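Local coordinates for tylactone synthase starter module and modules 1 & 2 (Streptomyces fradiae, PDB 2Z5L), which probably reduces the beta-keto group of an acyl-carrier-protein-bound polyketide intermediate with NADPH, setting the chirality of the resulting hydroxyl during assembly of the tylosin macrolactone, at residues L176-E188 with V223-R236. Sequence-based numbering, arbitrary orientation.
Sequences LPDIWGGLIDLPE and VLAGRDGEDQVAVR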
loop_
_atom_site.group_PDB
_atom_site.type_symbol
_atom_site.label_atom_id
_atom_site.label_comp_id
_atom_site.label_asym_id
_atom_site.label_seq_id
_atom_site.Cartn_x
_atom_site.Cartn_y
_atom_site.Cartn_z
ATOM N N LEU A 176 -16.289 -2.199 -5.140
ATOM C CA LEU A 176 -17.628 -2.155 -4.571
ATOM C C LEU A 176 -18.023 -0.712 -4.257
ATOM O O LEU A 176 -18.214 -0.355 -3.102
ATOM C CB LEU A 176 -17.657 -2.982 -3.284
ATOM C CG LEU A 176 -17.005 -4.362 -3.394
ATOM C CD1 LEU A 176 -17.086 -5.095 -2.048
ATOM C CD2 LEU A 176 -17.714 -5.160 -4.489
ATOM N N PRO A 177 -18.168 0.131 -5.285
ATOM C CA PRO A 177 -18.538 1.548 -5.125
ATOM C C PRO A 177 -19.821 1.813 -4.339
ATOM O O PRO A 177 -19.903 2.788 -3.601
ATOM C CB PRO A 177 -18.676 2.042 -6.567
ATOM C CG PRO A 177 -17.838 1.124 -7.346
ATOM C CD PRO A 177 -18.072 -0.224 -6.709
ATOM N N ASP A 178 -20.818 0.955 -4.520
ATOM C CA ASP A 178 -22.103 1.126 -3.859
ATOM C C ASP A 178 -22.129 0.630 -2.424
ATOM O O ASP A 178 -23.080 0.899 -1.693
ATOM C CB ASP A 178 -23.197 0.408 -4.642
ATOM C CG ASP A 178 -23.211 0.789 -6.104
ATOM O OD1 ASP A 178 -23.040 1.989 -6.407
ATOM O OD2 ASP A 178 -23.401 -0.115 -6.947
ATOM N N ILE A 179 -21.089 -0.093 -2.024
ATOM C CA ILE A 179 -21.002 -0.642 -0.675
ATOM C C ILE A 179 -19.953 0.060 0.177
ATOM O O ILE A 179 -20.203 0.390 1.340
ATOM C CB ILE A 179 -20.683 -2.166 -0.728
ATOM C CG1 ILE A 179 -21.869 -2.930 -1.314
ATOM C CG2 ILE A 179 -20.363 -2.690 0.647
ATOM C CD1 ILE A 179 -21.612 -4.401 -1.513
ATOM N N TRP A 180 -18.779 0.301 -0.399
ATOM C CA TRP A 180 -17.710 0.947 0.351
ATOM C C TRP A 180 -17.979 2.408 0.683
ATOM O O TRP A 180 -18.288 3.217 -0.194
ATOM C CB TRP A 180 -16.379 0.844 -0.398
ATOM C CG TRP A 180 -15.242 1.331 0.430
ATOM C CD1 TRP A 180 -14.540 2.493 0.274
ATOM C CD2 TRP A 180 -14.708 0.690 1.589
ATOM N NE1 TRP A 180 -13.600 2.614 1.268
ATOM C CE2 TRP A 180 -13.682 1.520 2.090
ATOM C CE3 TRP A 180 -14.998 -0.512 2.256
ATOM C CZ2 TRP A 180 -12.944 1.193 3.228
ATOM C CZ3 TRP A 180 -14.261 -0.834 3.391
ATOM C CH2 TRP A 180 -13.247 0.016 3.860
ATOM N N GLY A 181 -17.847 2.741 1.959
ATOM C CA GLY A 181 -18.065 4.108 2.380
ATOM C C GLY A 181 -16.766 4.896 2.352
ATOM O O GLY A 181 -16.563 5.733 1.478
ATOM N N GLY A 182 -15.888 4.626 3.314
ATOM C CA GLY A 182 -14.610 5.309 3.375
ATOM C C GLY A 182 -13.735 4.927 4.555
ATOM O O GLY A 182 -14.084 4.060 5.364
ATOM N N LEU A 183 -12.588 5.600 4.642
ATOM C CA LEU A 183 -11.596 5.392 5.703
ATOM C C LEU A 183 -11.432 6.684 6.504
ATOM O O LEU A 183 -11.336 7.763 5.928
ATOM C CB LEU A 183 -10.240 5.016 5.086
ATOM C CG LEU A 183 -10.099 3.641 4.414
ATOM C CD1 LEU A 183 -9.217 3.736 3.173
ATOM C CD2 LEU A 183 -9.520 2.664 5.435
ATOM N N ILE A 184 -11.400 6.574 7.827
ATOM C CA ILE A 184 -11.243 7.739 8.686
ATOM C C ILE A 184 -10.183 7.441 9.746
ATOM O O ILE A 184 -10.316 6.483 10.508
ATOM C CB ILE A 184 -12.558 8.073 9.403
ATOM C CG1 ILE A 184 -13.662 8.340 8.378
ATOM C CG2 ILE A 184 -12.361 9.273 10.312
ATOM C CD1 ILE A 184 -15.070 8.463 9.000
ATOM N N ASP A 185 -9.137 8.261 9.804
ATOM C CA ASP A 185 -8.061 8.044 10.771
ATOM C C ASP A 185 -8.244 8.888 12.039
ATOM O O ASP A 185 -8.218 10.116 11.989
ATOM C CB ASP A 185 -6.710 8.363 10.120
ATOM C CG ASP A 185 -5.550 7.729 10.851
ATOM O OD1 ASP A 185 -5.523 6.481 10.979
ATOM O OD2 ASP A 185 -4.654 8.473 11.292
ATOM N N LEU A 186 -8.418 8.218 13.172
ATOM C CA LEU A 186 -8.618 8.909 14.433
ATOM C C LEU A 186 -7.317 9.314 15.114
ATOM O O LEU A 186 -6.269 8.707 14.896
ATOM C CB LEU A 186 -9.454 8.044 15.383
ATOM C CG LEU A 186 -10.851 7.704 14.867
ATOM C CD1 LEU A 186 -11.643 7.022 15.963
ATOM C CD2 LEU A 186 -11.564 8.972 14.405
ATOM N N PRO A 187 -7.372 10.373 15.940
ATOM C CA PRO A 187 -6.230 10.908 16.686
ATOM C C PRO A 187 -5.585 9.881 17.615
ATOM O O PRO A 187 -4.390 9.604 17.513
ATOM C CB PRO A 187 -6.846 12.068 17.459
ATOM C CG PRO A 187 -7.904 12.562 16.519
ATOM C CD PRO A 187 -8.533 11.281 16.040
ATOM N N GLU A 188 -6.390 9.327 18.517
ATOM C CA GLU A 188 -5.913 8.338 19.482
ATOM C C GLU A 188 -4.734 8.853 20.296
ATOM O O GLU A 188 -4.878 9.796 21.073
ATOM C CB GLU A 188 -5.521 7.041 18.768
ATOM C CG GLU A 188 -6.672 6.061 18.565
ATOM C CD GLU A 188 -7.153 5.446 19.866
ATOM O OE1 GLU A 188 -7.754 6.174 20.687
ATOM O OE2 GLU A 188 -6.916 4.233 20.076
ATOM N N VAL A 223 -17.590 13.364 8.996
ATOM C CA VAL A 223 -17.092 12.705 7.794
ATOM C C VAL A 223 -18.100 11.674 7.315
ATOM O O VAL A 223 -18.354 11.553 6.122
ATOM C CB VAL A 223 -15.755 11.989 8.066
ATOM C CG1 VAL A 223 -15.229 11.370 6.784
ATOM C CG2 VAL A 223 -14.751 12.962 8.648
ATOM N N LEU A 224 -18.668 10.928 8.254
ATOM C CA LEU A 224 -19.646 9.904 7.915
ATOM C C LEU A 224 -20.871 10.515 7.250
ATOM O O LEU A 224 -21.401 9.973 6.280
ATOM C CB LEU A 224 -20.060 9.149 9.174
ATOM C CG LEU A 224 -18.911 8.462 9.915
ATOM C CD1 LEU A 224 -19.392 8.001 11.277
ATOM C CD2 LEU A 224 -18.387 7.298 9.096
ATOM N N ALA A 225 -21.310 11.655 7.773
ATOM C CA ALA A 225 -22.477 12.346 7.238
ATOM C C ALA A 225 -22.069 13.494 6.325
ATOM O O ALA A 225 -22.862 14.399 6.060
ATOM C CB ALA A 225 -23.338 12.868 8.381
ATOM N N GLY A 226 -20.831 13.452 5.845
ATOM C CA GLY A 226 -20.342 14.504 4.973
ATOM C C GLY A 226 -21.061 14.566 3.640
ATOM O O GLY A 226 -21.637 13.574 3.187
ATOM N N ARG A 227 -21.026 15.742 3.016
ATOM C CA ARG A 227 -21.670 15.947 1.724
ATOM C C ARG A 227 -20.700 15.606 0.596
ATOM O O ARG A 227 -21.104 15.131 -0.465
ATOM C CB ARG A 227 -22.147 17.400 1.583
ATOM C CG ARG A 227 -23.068 17.869 2.710
ATOM C CD ARG A 227 -23.876 19.099 2.302
ATOM N NE ARG A 227 -24.781 18.798 1.190
ATOM C CZ ARG A 227 -25.610 19.676 0.625
ATOM N NH1 ARG A 227 -25.656 20.928 1.062
ATOM N NH2 ARG A 227 -26.395 19.302 -0.380
ATOM N N ASP A 228 -19.414 15.846 0.830
ATOM C CA ASP A 228 -18.410 15.547 -0.175
ATOM C C ASP A 228 -17.910 14.119 -0.056
ATOM O O ASP A 228 -17.739 13.596 1.049
ATOM C CB ASP A 228 -17.232 16.513 -0.073
ATOM C CG ASP A 228 -17.592 17.910 -0.530
ATOM O OD1 ASP A 228 -18.163 18.038 -1.638
ATOM O OD2 ASP A 228 -17.304 18.874 0.213
ATOM N N GLY A 229 -17.676 13.495 -1.205
ATOM C CA GLY A 229 -17.204 12.126 -1.229
ATOM C C GLY A 229 -15.799 11.969 -0.697
ATOM O O GLY A 229 -14.944 11.400 -1.365
ATOM N N GLU A 230 -15.551 12.478 0.502
ATOM C CA GLU A 230 -14.236 12.352 1.109
ATOM C C GLU A 230 -14.148 11.019 1.854
ATOM O O GLU A 230 -14.366 10.953 3.067
ATOM C CB GLU A 230 -13.990 13.512 2.071
ATOM C CG GLU A 230 -13.965 14.883 1.407
ATOM C CD GLU A 230 -12.708 15.126 0.577
ATOM O OE1 GLU A 230 -12.597 16.216 -0.028
ATOM O OE2 GLU A 230 -11.834 14.234 0.532
ATOM N N ASP A 231 -13.837 9.959 1.112
ATOM C CA ASP A 231 -13.722 8.621 1.669
ATOM C C ASP A 231 -12.305 8.271 2.138
ATOM O O ASP A 231 -11.960 7.096 2.275
ATOM C CB ASP A 231 -14.220 7.579 0.648
ATOM C CG ASP A 231 -13.548 7.709 -0.717
ATOM O OD1 ASP A 231 -13.936 6.958 -1.641
ATOM O OD2 ASP A 231 -12.641 8.554 -0.869
ATOM N N GLN A 232 -11.501 9.299 2.391
ATOM C CA GLN A 232 -10.129 9.142 2.866
ATOM C C GLN A 232 -9.787 10.404 3.653
ATOM O O GLN A 232 -9.227 11.358 3.106
ATOM C CB GLN A 232 -9.149 8.985 1.691
ATOM C CG GLN A 232 -9.210 7.645 0.963
ATOM C CD GLN A 232 -8.091 7.489 -0.058
ATOM O OE1 GLN A 232 -6.909 7.527 0.288
ATOM N NE2 GLN A 232 -8.458 7.315 -1.313
ATOM N N VAL A 233 -10.129 10.401 4.939
ATOM C CA VAL A 233 -9.906 11.555 5.804
ATOM C C VAL A 233 -9.140 11.206 7.078
ATOM O O VAL A 233 -9.226 10.091 7.585
ATOM C CB VAL A 233 -11.267 12.195 6.188
ATOM C CG1 VAL A 233 -11.057 13.461 7.009
ATOM C CG2 VAL A 233 -12.062 12.498 4.926
ATOM N N ALA A 234 -8.380 12.169 7.585
ATOM C CA ALA A 234 -7.612 11.975 8.803
ATOM C C ALA A 234 -8.044 13.039 9.799
ATOM O O ALA A 234 -7.880 14.235 9.553
ATOM C CB ALA A 234 -6.128 12.103 8.511
ATOM N N VAL A 235 -8.608 12.607 10.917
ATOM C CA VAL A 235 -9.059 13.543 11.933
ATOM C C VAL A 235 -7.958 13.827 12.942
ATOM O O VAL A 235 -7.437 12.918 13.587
ATOM C CB VAL A 235 -10.293 12.998 12.678
ATOM C CG1 VAL A 235 -10.716 13.972 13.766
ATOM C CG2 VAL A 235 -11.430 12.770 11.694
ATOM N N ARG A 236 -7.617 15.104 13.076
ATOM C CA ARG A 236 -6.584 15.549 14.003
ATOM C C ARG A 236 -7.119 16.740 14.796
ATOM O O ARG A 236 -8.145 17.324 14.428
ATOM C CB ARG A 236 -5.327 15.960 13.226
ATOM C CG ARG A 236 -4.610 14.807 12.530
ATOM C CD ARG A 236 -3.911 13.912 13.542
ATOM N NE ARG A 236 -3.170 12.824 12.902
ATOM C CZ ARG A 236 -3.732 11.757 12.341
ATOM N NH1 ARG A 236 -5.051 11.616 12.334
ATOM N NH2 ARG A 236 -2.972 10.829 11.782
HETATM O O HOH W 1 -11.827 4.863 0.769
#
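Strands 180-186 and 232-236 run parallel, their axes 18° apart, and L183 and D185 each bond across through both N and O, L183 to D231 and V233, D185 to V233 and V235. The first of these, L183 N to D231 O at 2.9 Å, comes from above the carbonyl plane; a water that donates to D231 O accepts from W180 NE1. On one face, I184 CD1 abuts L224 CD2 at 3.5 Å and V223 CG1 at 3.7 Å, while its CG2 lies alongside V235 CG2. Helix 214-224 thus packs against the strand that precedes it and returns the chain to the neighbouring parallel strand, a beta-alpha-beta crossover consistent with the Rossmann-like structural subdomain of polyketide ketoreductases. The other face carries D185, with CG anti to the backbone N (chi1 -160°), which brings OD2 to the R236 guanidinium. R236 bends back at chi2; its NH2 reaches D185 OD2 at 2.9 Å, and that oxygen lies near the guanidinium plane, with carboxylate and guanidinium turned 46° apart. NH1 meets the same oxygen weakly and also bonds V235 O at 3.0 Å. E156 pairs with R236 as well, and D185 OD1 is held by T146 and the A149 amide.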